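Putative NAD dependent dehydrogenase (Micromonospora echinospora, PDB 6NOR) binds NAD and is probably an oxidoreductase of the GFO/IDH/MocA family acting in gentamicin biosynthesis. Local coordinates at residues A[37-42]-A[113-118]; A[307-310]-A[314-317]; A[347-350]-A[354-357]; A[124-129]-A[336-341]. All blocks are in the same frame, centred on the assembly; numbering follows the deposited sequence.

Interaction 1: residues A[37-42]-A[113-118]; sequences GVHAEV and LVEKPL. With NAD (nicotinamide-adenine-dinucleotide), chain G.
The imidazole ring of H39 meets the carboxylate of E115 at its NE2 edge, while L113 CD2 comes to the same ring obliquely, 4.0 Å from H39 CE1. The site is the nicotinamide end of a Rossmann fold: H39 belongs to helix 34-44, which begins within the probable GxGxxG motif, and E115-K116-P117 leaves strand 111-114 as the Glu-Lys-Pro motif familiar in GFO/IDH/MocA dehydrogenases, with a cis peptide before P117. H39 NE2 donates to E115 OE2 over 2.7 Å at 166°. The acceptor lies close to the ring plane and offers its anti lone pair; ring and carboxylate are turned 38° apart. At the other ring nitrogen, H39 ND1 is bonded to D317, so both nitrogens of this buried imidazole have partners and its rotation is fixed.

E115 bends at its second torsion (chi2 -54°), which carries the carboxylate back beside the cofactor. One oxygen takes H39; E115 OE1 receives the carboxamide N7N of NAD at 2.9 Å and, weakly, the backbone N of K116. H39 thus probably helps, from the second shell, to orient the carboxylate that accepts N7N. On the ribose side, K116 O accepts a hydrogen bond from NAD O2D at 2.8 Å.

Interaction 2: residues A[307-310]-A[314-317]; sequences WIRN and VHQD
A tight helix-to-helix connection, in which the short helix 307-310 runs into the start of helix 313-326, brings R309 against V314 and H315 at the subunit interface. The nearest pair of backbones, R309 and V314, has its CA atoms 5.2 Å apart. V314 points its CB at the preceding helix, and its CG2 branch does the touching: it packs 3.9 Å from R309 CA and 4.2 Å from I308 CG2, an apolar contact between two methyls.

Farther out, the guanidinium of R309 and the ring of H315 meet edge-to-face. H315 CE1 stands 3.4 Å above the guanidinium plane, displaced toward its rim, and the two planes are 79° apart; the imidazole therefore presents its edge to a guanidinium face. R309 gets there with CG opposite the backbone N (chi1 -170°) and a chain that runs extended to NE. The closest approach of these groups is 3.5 Å, from R309 NH2 to H315 CE1. R309 NH1 forms a salt bridge with E306 of the second subunit, which probably offsets the nearby like charge of R309 of that subunit, and P149 of the same chain packs against both R309 and H315.

Within helix 313-326, Q316 NE2 donates to D317 OD1 at 169°. The arrangement is that of a tight corner between two consecutive helices, the second of which lines the NAD pocket through Y313.

Interaction 3: residues A[347-350]-A[354-357]; sequences AYRS and GRKV
S350 makes the central contacts, gripping the segment that follows its helix through both its carbonyl and its hydroxyl. S350 OG donates to R355 O over 2.8 Å, approaching from above the carbonyl plane, 37° out of it. With OG opposite the backbone N (chi1 173°), the hydroxyl lies beside the carbonyl carbon and can reach the outgoing chain. S350 O receives G354 N at 3.0 Å, a bent bond at the point where the chain leaves the helix. G354 has a positive phi there, a value glycine adopts easily.

V357 closes the apolar side: its CG2 packs 3.8 Å from S350 CB, while CG1 lies 3.6 Å above one face of the R349 guanidinium, toward the rim. Beyond this methyl, R349 and R355 approach edge to edge with their planes 39° apart. They are like charges and not bonded; R355 has its salt bridge with D353.

The hydroxyl of S350 is also hydrogen-bonded to A220 N, so it joins two backbones. With an alanine here, R355 O and A220 N would probably both lose their hydroxyl partner, and the link from the turn to strand 215-223 would be weakened.

Outward, V357 begins strand 357-358, outermost of the mixed sheet within this chain, and pairs with V218. Backbone bonds from G354 and K356 reach the third subunit, and helix 334-353 packs against strand 215-223, A347 on V218.

Interaction 4: residues A[124-129]-A[336-341]; sequences HARQLA and DAVAVV
V338 reaches across to A125 and R126 with both of its methyls: CG2 meets A125 and also reaches the base of R126, while CG1 alone lies against the guanidinium. On the close side, V338 CG2 lies 3.9 Å from A125 CB, and V341 CG2 comes within 4.4 Å of the same CB. The small side chain of A125 lets the backbones approach here, the CA atoms of A125 and V338 being 5.8 Å apart. A125 and V341 are buried. The helix segments themselves run nearly antiparallel, at 168°, with their axes 9.4 Å apart.

On the looser side, R126 lies across V338 at about a right angle. V338 CG1 touches the aliphatic stem at R126 CG, 4.1 Å away, and also sits 4.0 Å above one face of the guanidinium, offset to its rim. The torsions explain this double contact: R126 CG is opposite the carbonyl carbon (chi1 -65°) and the chain then runs extended to NE, so the arm passes over the valine. R126 is an exposed residue, and its pairing with E342 is long and weak. Only 177 Å² is buried in all, with contacts confined to these few side chains.

Replacing V338 with an alanine would probably open a gap beside A125 and take away the surface on which the R126 stem rests.

Around this contact, V340 and V341 pack on W200, and L128 faces helix 98-107. The contact is a nearly antiparallel helix-helix packing that joins helix 122-134 of the Rossmann fold to the C-terminal helix 334-353.

Overall arrangement
Interactions 1 and 2 meet directly, with centres 11 Å apart: D317 OD2 lies 2.8 Å from H39 ND1, a probable hydrogen bond, so the helix corner of interaction 2 backs the histidine that holds the NAD-binding glutamate. V42 CG2 and I308 CG2 add packing at 3.6 Å. On another flank, L118 CD2 touches A337 CB at 3.8 Å and links interaction 1 to interaction 4, whose V341 side chain is about 12 Å from NAD. Interactions 3 and 4 share helix 334-353, their centres about 20 Å apart. Interaction 3, about 30 Å from interaction 1 between centres, lies away from the cofactor pocket, toward the mixed sheet and the third subunit.

Interaction 1: residues A[37-42]-A[113-118]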
loop_
_atom_site.group_PDB
_atom_site.type_symbol
_atom_site.label_atom_id
_atom_site.label_comp_id
_atom_site.label_asym_id
_atom_site.label_seq_id
_atom_site.Cartn_x
_atom_site.Cartn_y
_atom_site.Cartn_z
ATOM N N GLY A 37 7.789 7.082 32.311
ATOM C CA GLY A 37 8.309 5.738 32.117
ATOM C C GLY A 37 9.113 5.570 30.830
ATOM O O GLY A 37 10.183 4.973 30.837
ATOM N N VAL A 38 8.592 6.084 29.723
ATOM C CA VAL A 38 9.300 6.033 28.449
ATOM C C VAL A 38 10.672 6.692 28.556
ATOM O O VAL A 38 11.675 6.146 28.075
ATOM C CB VAL A 38 8.508 6.729 27.322
ATOM C CG1 VAL A 38 9.313 6.728 26.000
ATOM C CG2 VAL A 38 7.154 6.061 27.138
ATOM N N HIS A 39 10.711 7.869 29.175
ATOM C CA HIS A 39 11.963 8.595 29.303
ATOM C C HIS A 39 12.926 7.850 30.216
ATOM O O HIS A 39 14.119 7.769 29.935
ATOM C CB HIS A 39 11.735 10.007 29.832
ATOM C CG HIS A 39 11.222 10.960 28.810
ATOM N ND1 HIS A 39 11.964 11.338 27.715
ATOM C CD2 HIS A 39 10.060 11.648 28.733
ATOM C CE1 HIS A 39 11.279 12.207 26.998
ATOM N NE2 HIS A 39 10.119 12.409 27.591
ATOM N N ALA A 40 12.404 7.310 31.305
ATOM C CA ALA A 40 13.200 6.496 32.226
ATOM C C ALA A 40 13.829 5.318 31.502
ATOM O O ALA A 40 14.975 4.956 31.769
ATOM C CB ALA A 40 12.348 5.990 33.385
ATOM N N GLU A 41 13.072 4.720 30.584
ATOM C CA GLU A 41 13.585 3.582 29.836
ATOM C C GLU A 41 14.604 4.033 28.806
ATOM O O GLU A 41 15.606 3.370 28.595
ATOM C CB GLU A 41 12.449 2.809 29.164
ATOM C CG GLU A 41 12.930 1.865 28.088
ATOM C CD GLU A 41 12.068 0.635 27.934
ATOM O OE1 GLU A 41 12.560 -0.356 27.344
ATOM O OE2 GLU A 41 10.905 0.659 28.396
ATOM N N VAL A 42 14.363 5.173 28.171
ATOM C CA VAL A 42 15.304 5.682 27.182
ATOM C C VAL A 42 16.585 6.166 27.852
ATOM O O VAL A 42 17.675 5.902 27.378
ATOM C CB VAL A 42 14.684 6.825 26.343
ATOM C CG1 VAL A 42 15.738 7.560 25.582
ATOM C CG2 VAL A 42 13.625 6.269 25.378
ATOM N N LEU A 113 14.407 19.022 30.669
ATOM C CA LEU A 113 13.651 18.616 29.500
ATOM C C LEU A 113 12.192 18.593 29.898
ATOM O O LEU A 113 11.819 17.826 30.767
ATOM C CB LEU A 113 14.098 17.238 29.001
ATOM C CG LEU A 113 13.217 16.477 28.004
ATOM C CD1 LEU A 113 12.932 17.316 26.784
ATOM C CD2 LEU A 113 13.857 15.164 27.576
ATOM N N VAL A 114 11.386 19.451 29.279
ATOM C CA VAL A 114 9.946 19.519 29.521
ATOM C C VAL A 114 9.168 18.873 28.400
ATOM O O VAL A 114 9.378 19.185 27.246
ATOM C CB VAL A 114 9.441 20.963 29.641
ATOM C CG1 VAL A 114 7.987 20.973 30.076
ATOM C CG2 VAL A 114 10.314 21.755 30.599
ATOM N N GLU A 115 8.275 17.962 28.741
ATOM C CA GLU A 115 7.413 17.381 27.761
ATOM C C GLU A 115 6.549 18.435 27.063
ATOM O O GLU A 115 6.285 19.496 27.603
ATOM C CB GLU A 115 6.523 16.327 28.392
ATOM C CG GLU A 115 6.994 14.923 28.157
ATOM C CD GLU A 115 7.216 14.600 26.677
ATOM O OE1 GLU A 115 6.522 15.170 25.803
ATOM O OE2 GLU A 115 8.089 13.762 26.396
ATOM N N LYS A 116 6.159 18.120 25.838
ATOM C CA LYS A 116 5.079 18.773 25.118
ATOM C C LYS A 116 3.775 18.739 25.934
ATOM O O LYS A 116 3.468 17.738 26.564
ATOM C CB LYS A 116 4.880 18.059 23.774
ATOM C CG LYS A 116 3.423 17.830 23.482
ATOM C CD LYS A 116 3.172 16.483 23.003
ATOM C CE LYS A 116 1.875 15.907 23.524
ATOM N NZ LYS A 116 1.720 14.542 22.933
ATOM N N PRO A 117 3.012 19.839 25.942
ATOM C CA PRO A 117 3.383 21.146 25.401
ATOM C C PRO A 117 4.264 21.865 26.401
ATOM O O PRO A 117 4.043 21.689 27.594
ATOM C CB PRO A 117 2.033 21.855 25.223
ATOM C CG PRO A 117 1.169 21.265 26.271
ATOM C CD PRO A 117 1.639 19.837 26.476
ATOM N N LEU A 118 5.255 22.618 25.936
ATOM C CA LEU A 118 6.219 23.246 26.842
ATOM C C LEU A 118 5.471 23.932 27.981
ATOM O O LEU A 118 5.551 23.501 29.116
ATOM C CB LEU A 118 7.110 24.247 26.096
ATOM C CG LEU A 118 8.193 24.894 26.961
ATOM C CD1 LEU A 118 9.035 23.823 27.553
ATOM C CD2 LEU A 118 9.077 25.882 26.190
HETATM P PA NAD G . 0.107 10.480 32.932
HETATM O O1A NAD G . -1.286 10.848 33.497
HETATM O O2A NAD G . 0.210 9.076 32.469
HETATM O O5B NAD G . 1.190 10.715 34.043
HETATM C C5B NAD G . 1.196 11.950 34.738
HETATM C C4B NAD G . 2.016 11.699 36.030
HETATM O O4B NAD G . 2.334 12.821 36.609
HETATM C C3B NAD G . 1.153 10.952 37.021
HETATM O O3B NAD G . 1.882 9.911 37.518
HETATM C C2B NAD G . 0.849 11.997 38.129
HETATM O O2B NAD G . 0.694 11.290 39.412
HETATM C C1B NAD G . 1.918 12.686 38.138
HETATM N N9A NAD G . 1.735 14.042 38.621
HETATM C C8A NAD G . 0.674 14.866 38.518
HETATM N N7A NAD G . 1.013 16.048 39.089
HETATM C C5A NAD G . 2.264 15.950 39.540
HETATM C C6A NAD G . 3.074 16.828 40.199
HETATM N N6A NAD G . 2.774 18.118 40.574
HETATM N N1A NAD G . 4.308 16.478 40.529
HETATM C C2A NAD G . 4.767 15.236 40.239
HETATM N N3A NAD G . 3.958 14.360 39.594
HETATM C C4A NAD G . 2.718 14.714 39.241
HETATM O O3 NAD G . 0.398 11.467 31.770
HETATM P PN NAD G . 1.455 11.307 30.589
HETATM O O1N NAD G . 2.737 10.655 30.992
HETATM O O2N NAD G . 0.810 10.570 29.427
HETATM O O5D NAD G . 1.784 12.777 30.127
HETATM C C5D NAD G . 2.687 13.584 30.859
HETATM C C4D NAD G . 3.289 14.648 29.919
HETATM O O4D NAD G . 3.882 14.123 28.886
HETATM C C3D NAD G . 2.161 15.545 29.328
HETATM O O3D NAD G . 2.585 16.786 29.293
HETATM C C2D NAD G . 1.920 14.956 27.921
HETATM O O2D NAD G . 1.363 16.012 27.030
HETATM C C1D NAD G . 3.107 14.570 27.546
HETATM N N1N NAD G . 3.065 13.472 26.626
HETATM C C2N NAD G . 3.954 13.469 25.558
HETATM C C3N NAD G . 3.959 12.427 24.629
HETATM C C7N NAD G . 4.960 12.511 23.464
HETATM O O7N NAD G . 4.945 11.705 22.610
HETATM N N7N NAD G . 5.882 13.593 23.417
HETATM C C4N NAD G . 3.078 11.374 24.732
HETATM C C5N NAD G . 2.189 11.365 25.808
HETATM C C6N NAD G . 2.185 12.424 26.755
#

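Interaction 2: residues A[307-310]-A[314-317]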
loop_
_atom_site.group_PDB
_atom_site.type_symbol
_atom_site.label_atom_id
_atom_site.label_comp_id
_atom_site.label_asym_id
_atom_site.label_seq_id
_atom_site.Cartn_x
_atom_site.Cartn_y
_atom_site.Cartn_z
ATOM N N TRP A 307 8.737 0.892 18.607
ATOM C CA TRP A 307 7.911 2.086 18.584
ATOM C C TRP A 307 8.579 3.276 19.279
ATOM O O TRP A 307 8.403 4.412 18.864
ATOM C CB TRP A 307 6.522 1.792 19.176
ATOM C CG TRP A 307 6.431 1.624 20.653
ATOM C CD1 TRP A 307 6.496 0.454 21.360
ATOM C CD2 TRP A 307 6.209 2.659 21.615
ATOM N NE1 TRP A 307 6.352 0.705 22.705
ATOM C CE2 TRP A 307 6.169 2.050 22.886
ATOM C CE3 TRP A 307 6.046 4.041 21.521
ATOM C CZ2 TRP A 307 5.983 2.777 24.057
ATOM C CZ3 TRP A 307 5.858 4.764 22.682
ATOM C CH2 TRP A 307 5.839 4.133 23.937
ATOM N N ILE A 308 9.386 3.015 20.302
ATOM C CA ILE A 308 10.046 4.090 21.023
ATOM C C ILE A 308 11.135 4.748 20.195
ATOM O O ILE A 308 11.152 5.959 20.042
ATOM C CB ILE A 308 10.645 3.594 22.330
ATOM C CG1 ILE A 308 9.538 3.084 23.256
ATOM C CG2 ILE A 308 11.408 4.703 22.998
ATOM C CD1 ILE A 308 10.034 2.641 24.643
ATOM N N ARG A 309 12.044 3.952 19.659
ATOM C CA ARG A 309 13.056 4.484 18.767
ATOM C C ARG A 309 12.461 5.109 17.504
ATOM O O ARG A 309 12.881 6.167 17.057
ATOM C CB ARG A 309 14.037 3.391 18.378
ATOM C CG ARG A 309 15.254 3.898 17.650
ATOM C CD ARG A 309 16.182 2.744 17.263
ATOM N NE ARG A 309 17.458 3.288 16.832
ATOM C CZ ARG A 309 17.687 3.799 15.628
ATOM N NH1 ARG A 309 16.733 3.808 14.711
ATOM N NH2 ARG A 309 18.877 4.296 15.337
ATOM N N ASN A 310 11.470 4.456 16.925
ATOM C CA ASN A 310 10.911 4.949 15.689
ATOM C C ASN A 310 10.071 6.209 15.868
ATOM O O ASN A 310 9.891 6.950 14.920
ATOM C CB ASN A 310 10.105 3.855 15.011
ATOM C CG ASN A 310 10.976 2.940 14.191
ATOM O OD1 ASN A 310 11.995 3.364 13.690
ATOM N ND2 ASN A 310 10.575 1.690 14.039
ATOM N N VAL A 314 14.445 8.159 21.475
ATOM C CA VAL A 314 15.829 7.790 21.705
ATOM C C VAL A 314 16.770 8.880 21.170
ATOM O O VAL A 314 17.668 9.322 21.863
ATOM C CB VAL A 314 16.136 6.407 21.065
ATOM C CG1 VAL A 314 17.609 6.088 21.104
ATOM C CG2 VAL A 314 15.380 5.334 21.786
ATOM N N HIS A 315 16.533 9.345 19.958
ATOM C CA HIS A 315 17.376 10.372 19.351
ATOM C C HIS A 315 17.254 11.725 20.049
ATOM O O HIS A 315 18.239 12.418 20.237
ATOM C CB HIS A 315 17.054 10.512 17.863
ATOM C CG HIS A 315 17.498 9.336 17.057
ATOM N ND1 HIS A 315 16.760 8.174 16.970
ATOM C CD2 HIS A 315 18.632 9.121 16.349
ATOM C CE1 HIS A 315 17.418 7.296 16.234
ATOM N NE2 HIS A 315 18.554 7.846 15.843
ATOM N N GLN A 316 16.038 12.079 20.432
ATOM C CA GLN A 316 15.793 13.296 21.188
ATOM C C GLN A 316 16.592 13.315 22.492
ATOM O O GLN A 316 17.339 14.242 22.758
ATOM C CB GLN A 316 14.311 13.428 21.489
ATOM C CG GLN A 316 13.960 14.560 22.407
ATOM C CD GLN A 316 12.494 14.529 22.752
ATOM O OE1 GLN A 316 11.689 15.227 22.145
ATOM N NE2 GLN A 316 12.137 13.709 23.724
ATOM N N ASP A 317 16.433 12.269 23.289
ATOM C CA ASP A 317 17.065 12.209 24.589
ATOM C C ASP A 317 18.573 12.062 24.486
ATOM O O ASP A 317 19.279 12.523 25.352
ATOM C CB ASP A 317 16.460 11.089 25.411
ATOM C CG ASP A 317 15.048 11.417 25.851
ATOM O OD1 ASP A 317 14.461 12.337 25.246
ATOM O OD2 ASP A 317 14.532 10.771 26.785
#

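Interaction 3: residues A[347-350]-A[354-357]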
loop_
_atom_site.group_PDB
_atom_site.type_symbol
_atom_site.label_atom_id
_atom_site.label_comp_id
_atom_site.label_asym_id
_atom_site.label_seq_id
_atom_site.Cartn_x
_atom_site.Cartn_y
_atom_site.Cartn_z
ATOM N N ALA A 347 -4.445 29.782 16.740
ATOM C CA ALA A 347 -5.434 28.849 16.250
ATOM C C ALA A 347 -6.679 28.801 17.138
ATOM O O ALA A 347 -7.790 28.819 16.639
ATOM C CB ALA A 347 -4.821 27.462 16.116
ATOM N N TYR A 348 -6.495 28.758 18.448
ATOM C CA TYR A 348 -7.627 28.764 19.374
ATOM C C TYR A 348 -8.445 30.065 19.284
ATOM O O TYR A 348 -9.665 30.061 19.408
ATOM C CB TYR A 348 -7.146 28.556 20.820
ATOM C CG TYR A 348 -6.936 27.105 21.197
ATOM C CD1 TYR A 348 -7.997 26.194 21.181
ATOM C CD2 TYR A 348 -5.678 26.636 21.572
ATOM C CE1 TYR A 348 -7.801 24.869 21.537
ATOM C CE2 TYR A 348 -5.478 25.319 21.937
ATOM C CZ TYR A 348 -6.531 24.442 21.919
ATOM O OH TYR A 348 -6.320 23.132 22.270
ATOM N N ARG A 349 -7.773 31.178 19.067
ATOM C CA ARG A 349 -8.499 32.422 18.860
ATOM C C ARG A 349 -9.321 32.384 17.580
ATOM O O ARG A 349 -10.485 32.755 17.588
ATOM C CB ARG A 349 -7.540 33.604 18.836
ATOM C CG ARG A 349 -7.142 34.037 20.228
ATOM C CD ARG A 349 -6.040 35.047 20.157
ATOM N NE ARG A 349 -6.382 36.111 19.223
ATOM C CZ ARG A 349 -5.482 36.895 18.647
ATOM N NH1 ARG A 349 -4.189 36.709 18.912
ATOM N NH2 ARG A 349 -5.873 37.850 17.809
ATOM N N SER A 350 -8.704 31.923 16.492
ATOM C CA SER A 350 -9.387 31.779 15.210
ATOM C C SER A 350 -10.603 30.884 15.296
ATOM O O SER A 350 -11.630 31.172 14.706
ATOM C CB SER A 350 -8.422 31.230 14.161
ATOM O OG SER A 350 -9.092 30.941 12.952
ATOM N N GLY A 354 -14.179 32.701 14.463
ATOM C CA GLY A 354 -14.551 32.402 13.090
ATOM C C GLY A 354 -13.880 33.318 12.093
ATOM O O GLY A 354 -14.478 33.727 11.106
ATOM N N ARG A 355 -12.619 33.627 12.352
ATOM C CA ARG A 355 -11.900 34.575 11.542
ATOM C C ARG A 355 -10.429 34.177 11.435
ATOM O O ARG A 355 -9.887 33.525 12.308
ATOM C CB ARG A 355 -12.016 35.982 12.139
ATOM C CG ARG A 355 -10.868 36.313 13.056
ATOM C CD ARG A 355 -10.896 37.746 13.557
ATOM N NE ARG A 355 -9.626 38.133 14.182
ATOM C CZ ARG A 355 -9.326 37.935 15.464
ATOM N NH1 ARG A 355 -10.198 37.344 16.270
ATOM N NH2 ARG A 355 -8.152 38.324 15.942
ATOM N N LYS A 356 -9.790 34.588 10.355
ATOM C CA LYS A 356 -8.364 34.412 10.193
ATOM C C LYS A 356 -7.645 35.300 11.214
ATOM O O LYS A 356 -8.046 36.435 11.422
ATOM C CB LYS A 356 -7.953 34.764 8.767
ATOM C CG LYS A 356 -6.480 34.601 8.476
ATOM C CD LYS A 356 -6.063 35.416 7.256
ATOM C CE LYS A 356 -6.454 34.736 5.968
ATOM N NZ LYS A 356 -6.466 35.700 4.828
ATOM N N VAL A 357 -6.595 34.781 11.847
ATOM C CA VAL A 357 -5.818 35.547 12.826
ATOM C C VAL A 357 -4.421 35.815 12.268
ATOM O O VAL A 357 -3.673 34.891 11.967
ATOM C CB VAL A 357 -5.751 34.800 14.200
ATOM C CG1 VAL A 357 -4.764 35.446 15.155
ATOM C CG2 VAL A 357 -7.142 34.730 14.854
#

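Interaction 4: residues A[124-129]-A[336-341]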
loop_
_atom_site.group_PDB
_atom_site.type_symbol
_atom_site.label_atom_id
_atom_site.label_comp_id
_atom_site.label_asym_id
_atom_site.label_seq_id
_atom_site.Cartn_x
_atom_site.Cartn_y
_atom_site.Cartn_z
ATOM N N HIS A 124 4.844 32.698 29.136
ATOM C CA HIS A 124 5.534 31.681 29.915
ATOM C C HIS A 124 6.677 31.053 29.149
ATOM O O HIS A 124 7.695 30.731 29.722
ATOM C CB HIS A 124 4.568 30.591 30.338
ATOM C CG HIS A 124 3.601 31.025 31.387
ATOM N ND1 HIS A 124 2.476 30.297 31.710
ATOM C CD2 HIS A 124 3.584 32.118 32.180
ATOM C CE1 HIS A 124 1.813 30.924 32.664
ATOM N NE2 HIS A 124 2.461 32.033 32.962
ATOM N N ALA A 125 6.508 30.893 27.845
ATOM C CA ALA A 125 7.526 30.216 27.050
ATOM C C ALA A 125 8.722 31.118 26.869
ATOM O O ALA A 125 9.847 30.686 27.039
ATOM C CB ALA A 125 6.973 29.784 25.683
ATOM N N ARG A 126 8.479 32.369 26.513
ATOM C CA ARG A 126 9.572 33.319 26.369
ATOM C C ARG A 126 10.308 33.533 27.694
ATOM O O ARG A 126 11.522 33.666 27.716
ATOM C CB ARG A 126 9.066 34.661 25.834
ATOM C CG ARG A 126 8.507 34.589 24.446
ATOM C CD ARG A 126 8.091 35.963 23.971
ATOM N NE ARG A 126 7.686 36.001 22.574
ATOM C CZ ARG A 126 8.475 36.362 21.569
ATOM N NH1 ARG A 126 9.736 36.686 21.793
ATOM N NH2 ARG A 126 8.001 36.376 20.333
ATOM N N GLN A 127 9.565 33.542 28.795
ATOM C CA GLN A 127 10.142 33.826 30.108
ATOM C C GLN A 127 10.891 32.648 30.686
ATOM O O GLN A 127 11.924 32.815 31.333
ATOM C CB GLN A 127 9.041 34.295 31.057
ATOM C CG GLN A 127 8.520 35.645 30.601
ATOM C CD GLN A 127 7.222 36.035 31.236
ATOM O OE1 GLN A 127 6.967 35.722 32.384
ATOM N NE2 GLN A 127 6.397 36.737 30.495
ATOM N N LEU A 128 10.384 31.454 30.450
ATOM C CA LEU A 128 11.107 30.252 30.831
ATOM C C LEU A 128 12.418 30.156 30.051
ATOM O O LEU A 128 13.473 29.854 30.594
ATOM C CB LEU A 128 10.259 29.038 30.556
ATOM C CG LEU A 128 10.348 27.839 31.474
ATOM C CD1 LEU A 128 10.293 28.273 32.907
ATOM C CD2 LEU A 128 9.171 26.931 31.153
ATOM N N ALA A 129 12.344 30.438 28.760
ATOM C CA ALA A 129 13.530 30.411 27.943
ATOM C C ALA A 129 14.553 31.457 28.387
ATOM O O ALA A 129 15.738 31.163 28.470
ATOM C CB ALA A 129 13.164 30.601 26.499
ATOM N N ASP A 336 11.933 27.449 18.757
ATOM C CA ASP A 336 10.986 26.625 18.032
ATOM C C ASP A 336 9.740 26.378 18.884
ATOM O O ASP A 336 8.611 26.442 18.393
ATOM C CB ASP A 336 11.629 25.304 17.597
ATOM C CG ASP A 336 12.811 25.509 16.662
ATOM O OD1 ASP A 336 12.595 26.004 15.540
ATOM O OD2 ASP A 336 13.952 25.148 17.030
ATOM N N ALA A 337 9.938 26.130 20.170
ATOM C CA ALA A 337 8.791 25.933 21.041
ATOM C C ALA A 337 7.928 27.200 21.130
ATOM O O ALA A 337 6.697 27.119 21.098
ATOM C CB ALA A 337 9.243 25.502 22.414
ATOM N N VAL A 338 8.563 28.368 21.235
ATOM C CA VAL A 338 7.825 29.621 21.269
ATOM C C VAL A 338 6.989 29.789 19.997
ATOM O O VAL A 338 5.845 30.223 20.046
ATOM C CB VAL A 338 8.780 30.843 21.429
ATOM C CG1 VAL A 338 8.058 32.127 21.153
ATOM C CG2 VAL A 338 9.366 30.884 22.814
ATOM N N ALA A 339 7.560 29.439 18.849
ATOM C CA ALA A 339 6.818 29.575 17.616
ATOM C C ALA A 339 5.590 28.652 17.613
ATOM O O ALA A 339 4.523 29.041 17.164
ATOM C CB ALA A 339 7.713 29.292 16.428
ATOM N N VAL A 340 5.735 27.437 18.135
ATOM C CA VAL A 340 4.607 26.509 18.184
ATOM C C VAL A 340 3.532 27.018 19.138
ATOM O O VAL A 340 2.350 26.979 18.823
ATOM C CB VAL A 340 5.039 25.097 18.625
ATOM C CG1 VAL A 340 3.836 24.237 18.877
ATOM C CG2 VAL A 340 5.938 24.461 17.587
ATOM N N VAL A 341 3.945 27.499 20.311
ATOM C CA VAL A 341 2.982 27.960 21.304
ATOM C C VAL A 341 2.120 29.114 20.760
ATOM O O VAL A 341 0.919 29.153 20.993
ATOM C CB VAL A 341 3.678 28.402 22.626
ATOM C CG1 VAL A 341 2.684 29.038 23.560
ATOM C CG2 VAL A 341 4.332 27.209 23.322
#